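Local atomic coordinates of aminoacyl-tRNA synthetase-interacting multifunctional protein p43 (Plasmodium vivax, PDB entry 6IPA), a protein that probably binds tRNA through its C-terminal EMAP II-like domain and associates with aminoacyl-tRNA synthetases. Residues E140-E145 with D184-S190; L84-K88 with E125-L129. One frame throughout, in Å; residues are numbered along the deposited sequence.

Contact 1. Residues E140-E145 with D184-S190; sequences ERIICE and DAKWLSS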
# COMPACT_ATOMS: atom_id res chain seq x y z
N GLU A 140 7.75 7.25 -6.56
CA GLU A 140 8.64 7.56 -5.43
C GLU A 140 8.51 6.66 -4.19
O GLU A 140 7.40 6.32 -3.71
CB GLU A 140 8.53 9.00 -5.03
CG GLU A 140 7.34 9.30 -4.16
CD GLU A 140 7.29 10.72 -3.72
OE1 GLU A 140 6.94 11.58 -4.56
OE2 GLU A 140 7.61 10.94 -2.52
N ARG A 141 9.66 6.29 -3.65
CA ARG A 141 9.75 5.34 -2.53
C ARG A 141 9.41 6.13 -1.27
O ARG A 141 9.93 7.23 -1.08
CB ARG A 141 11.16 4.70 -2.50
CG ARG A 141 11.22 3.34 -1.84
CD ARG A 141 12.57 3.02 -1.23
NE ARG A 141 12.43 2.07 -0.12
CZ ARG A 141 13.45 1.46 0.49
NH1 ARG A 141 14.71 1.70 0.09
NH2 ARG A 141 13.20 0.60 1.49
N ILE A 142 8.46 5.61 -0.48
CA ILE A 142 8.05 6.23 0.78
C ILE A 142 8.88 5.60 1.89
O ILE A 142 8.95 4.35 2.02
CB ILE A 142 6.57 5.92 1.05
CG1 ILE A 142 5.64 6.42 -0.11
CG2 ILE A 142 6.14 6.42 2.42
CD1 ILE A 142 5.81 7.88 -0.48
N ILE A 143 9.53 6.45 2.69
CA ILE A 143 10.58 6.04 3.62
C ILE A 143 10.25 6.58 4.99
O ILE A 143 9.50 7.53 5.09
CB ILE A 143 11.97 6.61 3.20
CG1 ILE A 143 12.02 8.14 3.32
CG2 ILE A 143 12.33 6.22 1.77
CD1 ILE A 143 13.43 8.73 3.24
N CYS A 144 10.80 6.01 6.05
CA CYS A 144 10.64 6.59 7.39
C CYS A 144 11.64 7.70 7.69
O CYS A 144 12.54 7.99 6.89
CB CYS A 144 10.79 5.50 8.46
SG CYS A 144 9.60 4.20 8.19
N GLU A 145 11.53 8.26 8.88
CA GLU A 145 12.45 9.28 9.32
C GLU A 145 13.70 8.55 9.78
O GLU A 145 13.63 7.51 10.41
CB GLU A 145 11.87 10.16 10.44
CG GLU A 145 10.42 9.93 10.83
CD GLU A 145 9.78 11.06 11.63
OE1 GLU A 145 9.17 10.80 12.66
OE2 GLU A 145 9.86 12.21 11.23
N ASP A 184 7.94 4.36 15.92
CA ASP A 184 7.78 5.76 16.25
C ASP A 184 8.22 6.69 15.15
O ASP A 184 8.26 7.86 15.35
CB ASP A 184 8.61 6.06 17.45
CG ASP A 184 7.98 5.62 18.69
OD1 ASP A 184 6.79 5.47 18.74
OD2 ASP A 184 8.65 5.43 19.68
N ALA A 185 8.55 6.16 14.00
CA ALA A 185 9.10 6.91 12.90
C ALA A 185 8.08 7.06 11.79
O ALA A 185 7.67 6.07 11.22
CB ALA A 185 10.34 6.19 12.36
N LYS A 186 7.74 8.29 11.46
CA LYS A 186 6.72 8.62 10.45
C LYS A 186 7.10 8.29 9.04
O LYS A 186 8.25 8.35 8.70
CB LYS A 186 6.44 10.11 10.51
CG LYS A 186 5.86 10.54 11.85
CD LYS A 186 5.75 12.03 11.93
CE LYS A 186 4.98 12.45 13.16
NZ LYS A 186 4.13 13.64 12.82
N TRP A 187 6.11 7.97 8.22
CA TRP A 187 6.30 7.70 6.82
C TRP A 187 6.36 9.00 6.10
O TRP A 187 5.49 9.86 6.33
CB TRP A 187 5.12 6.94 6.25
CG TRP A 187 4.97 5.52 6.69
CD1 TRP A 187 5.44 4.96 7.84
CD2 TRP A 187 4.25 4.50 6.01
NE1 TRP A 187 5.06 3.63 7.90
CE2 TRP A 187 4.33 3.33 6.79
CE3 TRP A 187 3.54 4.47 4.82
CZ2 TRP A 187 3.73 2.16 6.42
CZ3 TRP A 187 2.97 3.29 4.44
CH2 TRP A 187 3.07 2.14 5.24
N LEU A 188 7.34 9.13 5.19
CA LEU A 188 7.59 10.40 4.49
C LEU A 188 7.52 10.30 2.95
O LEU A 188 7.94 9.34 2.37
CB LEU A 188 8.96 10.93 4.90
CG LEU A 188 9.08 11.91 6.05
CD1 LEU A 188 8.34 11.48 7.31
CD2 LEU A 188 10.56 12.15 6.32
N SER A 189 7.02 11.34 2.31
CA SER A 189 6.95 11.42 0.85
C SER A 189 7.76 12.62 0.50
O SER A 189 8.25 13.32 1.39
CB SER A 189 5.52 11.67 0.37
OG SER A 189 5.22 13.07 0.50
N SER A 190 7.83 12.91 -0.80
CA SER A 190 8.53 14.10 -1.28
C SER A 190 7.82 15.36 -0.89
O SER A 190 8.38 16.44 -1.03
CB SER A 190 8.71 14.08 -2.82
OG SER A 190 7.51 13.91 -3.56

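Contact 2. Residues L84-K88 with E125-L129; sequences LRLKK and EQIEL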
# COMPACT_ATOMS: atom_id res chain seq x y z
N LEU A 84 -11.60 -4.24 -0.83
CA LEU A 84 -12.42 -3.14 -0.33
C LEU A 84 -13.80 -3.10 -0.98
O LEU A 84 -14.48 -2.09 -0.84
CB LEU A 84 -11.72 -1.81 -0.63
CG LEU A 84 -10.34 -1.57 -0.03
CD1 LEU A 84 -9.48 -0.72 -0.97
CD2 LEU A 84 -10.45 -0.92 1.34
N ARG A 85 -14.24 -4.14 -1.68
CA ARG A 85 -15.55 -4.05 -2.41
C ARG A 85 -16.76 -3.83 -1.48
O ARG A 85 -17.64 -3.03 -1.79
CB ARG A 85 -15.78 -5.26 -3.33
N LEU A 86 -16.78 -4.46 -0.31
CA LEU A 86 -17.92 -4.32 0.63
C LEU A 86 -17.85 -3.11 1.55
O LEU A 86 -18.83 -2.84 2.25
CB LEU A 86 -18.07 -5.56 1.52
CG LEU A 86 -18.58 -6.85 0.87
CD1 LEU A 86 -18.49 -7.98 1.90
CD2 LEU A 86 -20.01 -6.73 0.33
N LYS A 87 -16.73 -2.40 1.59
CA LYS A 87 -16.64 -1.23 2.47
C LYS A 87 -16.35 0.07 1.75
O LYS A 87 -16.32 1.12 2.40
CB LYS A 87 -15.62 -1.47 3.58
CG LYS A 87 -16.11 -2.49 4.59
CD LYS A 87 -15.09 -2.81 5.66
CE LYS A 87 -15.71 -3.54 6.84
NZ LYS A 87 -14.70 -3.78 7.92
N LYS A 88 -16.19 0.03 0.43
CA LYS A 88 -15.85 1.25 -0.32
C LYS A 88 -16.46 1.25 -1.69
O LYS A 88 -16.48 0.22 -2.33
CB LYS A 88 -14.33 1.34 -0.50
CG LYS A 88 -13.55 1.72 0.75
CD LYS A 88 -13.64 3.20 1.05
CE LYS A 88 -13.80 3.44 2.53
NZ LYS A 88 -13.75 4.91 2.73
N GLU A 125 -14.70 -0.80 12.49
CA GLU A 125 -15.23 -1.36 11.25
C GLU A 125 -14.84 -0.52 10.03
O GLU A 125 -15.03 -0.96 8.89
CB GLU A 125 -16.76 -1.53 11.40
CG GLU A 125 -17.11 -2.23 12.72
CD GLU A 125 -18.60 -2.22 13.06
OE1 GLU A 125 -19.36 -1.37 12.50
OE2 GLU A 125 -19.00 -3.05 13.92
N GLN A 126 -14.26 0.66 10.26
CA GLN A 126 -13.81 1.56 9.18
C GLN A 126 -12.49 1.11 8.57
O GLN A 126 -11.57 0.65 9.30
CB GLN A 126 -13.59 2.99 9.69
CG GLN A 126 -14.82 3.70 10.25
CD GLN A 126 -14.46 4.99 10.98
OE1 GLN A 126 -14.36 6.05 10.37
NE2 GLN A 126 -14.26 4.90 12.29
N ILE A 127 -12.36 1.27 7.25
CA ILE A 127 -11.04 1.13 6.62
C ILE A 127 -10.85 2.28 5.64
O ILE A 127 -11.75 2.54 4.86
CB ILE A 127 -10.84 -0.26 5.96
CG1 ILE A 127 -9.41 -0.45 5.41
CG2 ILE A 127 -11.88 -0.50 4.87
CD1 ILE A 127 -9.19 -1.79 4.72
N GLU A 128 -9.74 3.01 5.72
CA GLU A 128 -9.46 4.09 4.77
C GLU A 128 -8.10 3.89 4.13
O GLU A 128 -7.23 3.22 4.69
CB GLU A 128 -9.49 5.47 5.44
CG GLU A 128 -10.76 5.83 6.21
CD GLU A 128 -12.01 6.00 5.31
OE1 GLU A 128 -11.89 6.44 4.13
OE2 GLU A 128 -13.12 5.71 5.81
N LEU A 129 -7.91 4.47 2.95
CA LEU A 129 -6.63 4.41 2.28
C LEU A 129 -5.63 5.31 3.01
O LEU A 129 -6.00 6.33 3.57
CB LEU A 129 -6.74 4.99 0.88
CG LEU A 129 -7.60 4.37 -0.16
CD1 LEU A 129 -7.58 5.31 -1.33
CD2 LEU A 129 -7.04 3.06 -0.59

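Contact 1. Residues E140-E145 with D184-S190
The carboxylate of Glu-140 holds Ser-190, just beyond strand 185-189, with both oxygens. Ser-190 OG donates to Glu-140 OE1 at 2.6 Å, the backbone N of Ser-190 donates to Glu-140 OE2, and each oxygen uses its syn lone pair. Asn-137 N also donates to OE1, so three N-H or O-H groups hold this carboxylate. Its CG lies between the backbone N and the carbonyl carbon (chi1 80°), and the extended chain beyond carries the acid across to the serine.

Next along the antiparallel pairing, Ile-143 and Leu-188 form a hydrogen-bonded pair. Leu-188 N donates to Ile-143 O at 2.7 Å, while the return bond from Ile-143 N to Leu-188 O is weak. The beta-branched Ile-142 suits its extended backbone and brings CG2 up to within 4.0 Å of Trp-187 CB, the two side chains crossing at about a right angle. On the face it shares with Trp-187, Cys-144, small enough to fit beside an indole, sets SG obliquely 4.9 Å from the centroid of the five-membered ring of Trp-187, and its CB meets Ala-185 CB.

At the far end Glu-145 lies alongside Lys-186, both pointing the same way. Lys-186 N donates to Glu-145 OE1 with an N-H...O angle of 172°, but from above the carboxylate plane; the lysine's own ammonium pairs with Glu-193 instead.

Strand 185-189 also pairs with strands 179-182 and 192-193. Ile-142 and Trp-187 pack on Ile-48 and Leu-99, joining this sheet to strands 48-58 and 97-101 of the antiparallel sheet in the putative tRNA-binding region.

Contact 2. Residues L84-K88 with E125-L129
Ile-127 points at the loop 84-88, and two side chains of the loop each cross it at about a right angle. Leu-84 brings its CD2 methyl 3.7 Å from Ile-127 CD1 and almost as near to CG2, so that one methyl of the leucine sits against the methyls of both isoleucine branches. Leu-84 is the buried member of the group and also touches Leu-93 and Cys-120, which suits a purely apolar side chain.

Lys-87 passes over the CG2 side of the same isoleucine, with its CD 4.0 Å from Ile-127 CG2. Its chain is extended beyond CG, and the ammonium travels on to Glu-125 O, where NZ donates at 3.0 Å, tilted 29° from the carbonyl plane.

Lys-88 takes a more winding path, its CE running close by Ile-127 O. Its NZ then meets Glu-128 OE1 at 2.8 Å in a salt bridge, from above the carboxylate plane. Glu-128 starts out away from the loop, and the bend at chi2 (-67°) swings its acid back toward the lysine.

The contact lays the loop between strands 78-82 and 97-101 against strand 126-129, the partner of strand 120-123, all within the putative tRNA-binding region of the OB clan. Lys-87 thus serves twice, with an apolar stem on Ile-127 and a charged end at the surface. Its ammonium meets a neutral carbonyl, whereas that of Lys-88 is paired with a carboxylate, so Lys-87 probably leaves more positive charge here; Glu-125 OE1, 7.0 Å from Lys-87 NZ and too far for a bond, would probably offset part of it.

Overall arrangement
The two contacts follow one another along the chain: contact 2 closes at strand 126-129 before contact 1 opens at residue 140. Their centres lie 24 Å apart, and the nearest atoms are about 9 Å from each other, so they do not touch. They are nevertheless linked through one branched antiparallel sheet, which holds strand 126-129 of contact 2 and strands 143-144 and 185-189 of contact 1. Each also joins that sheet to the four-stranded sheet of 48-58, 66-71, 78-82 and 97-101 or its loops: contact 1 packs, partly buried, on strands 48-58 and 97-101, and contact 2 meets at the surface the loop that follows strand 78-82. Neither contact includes a bound ligand.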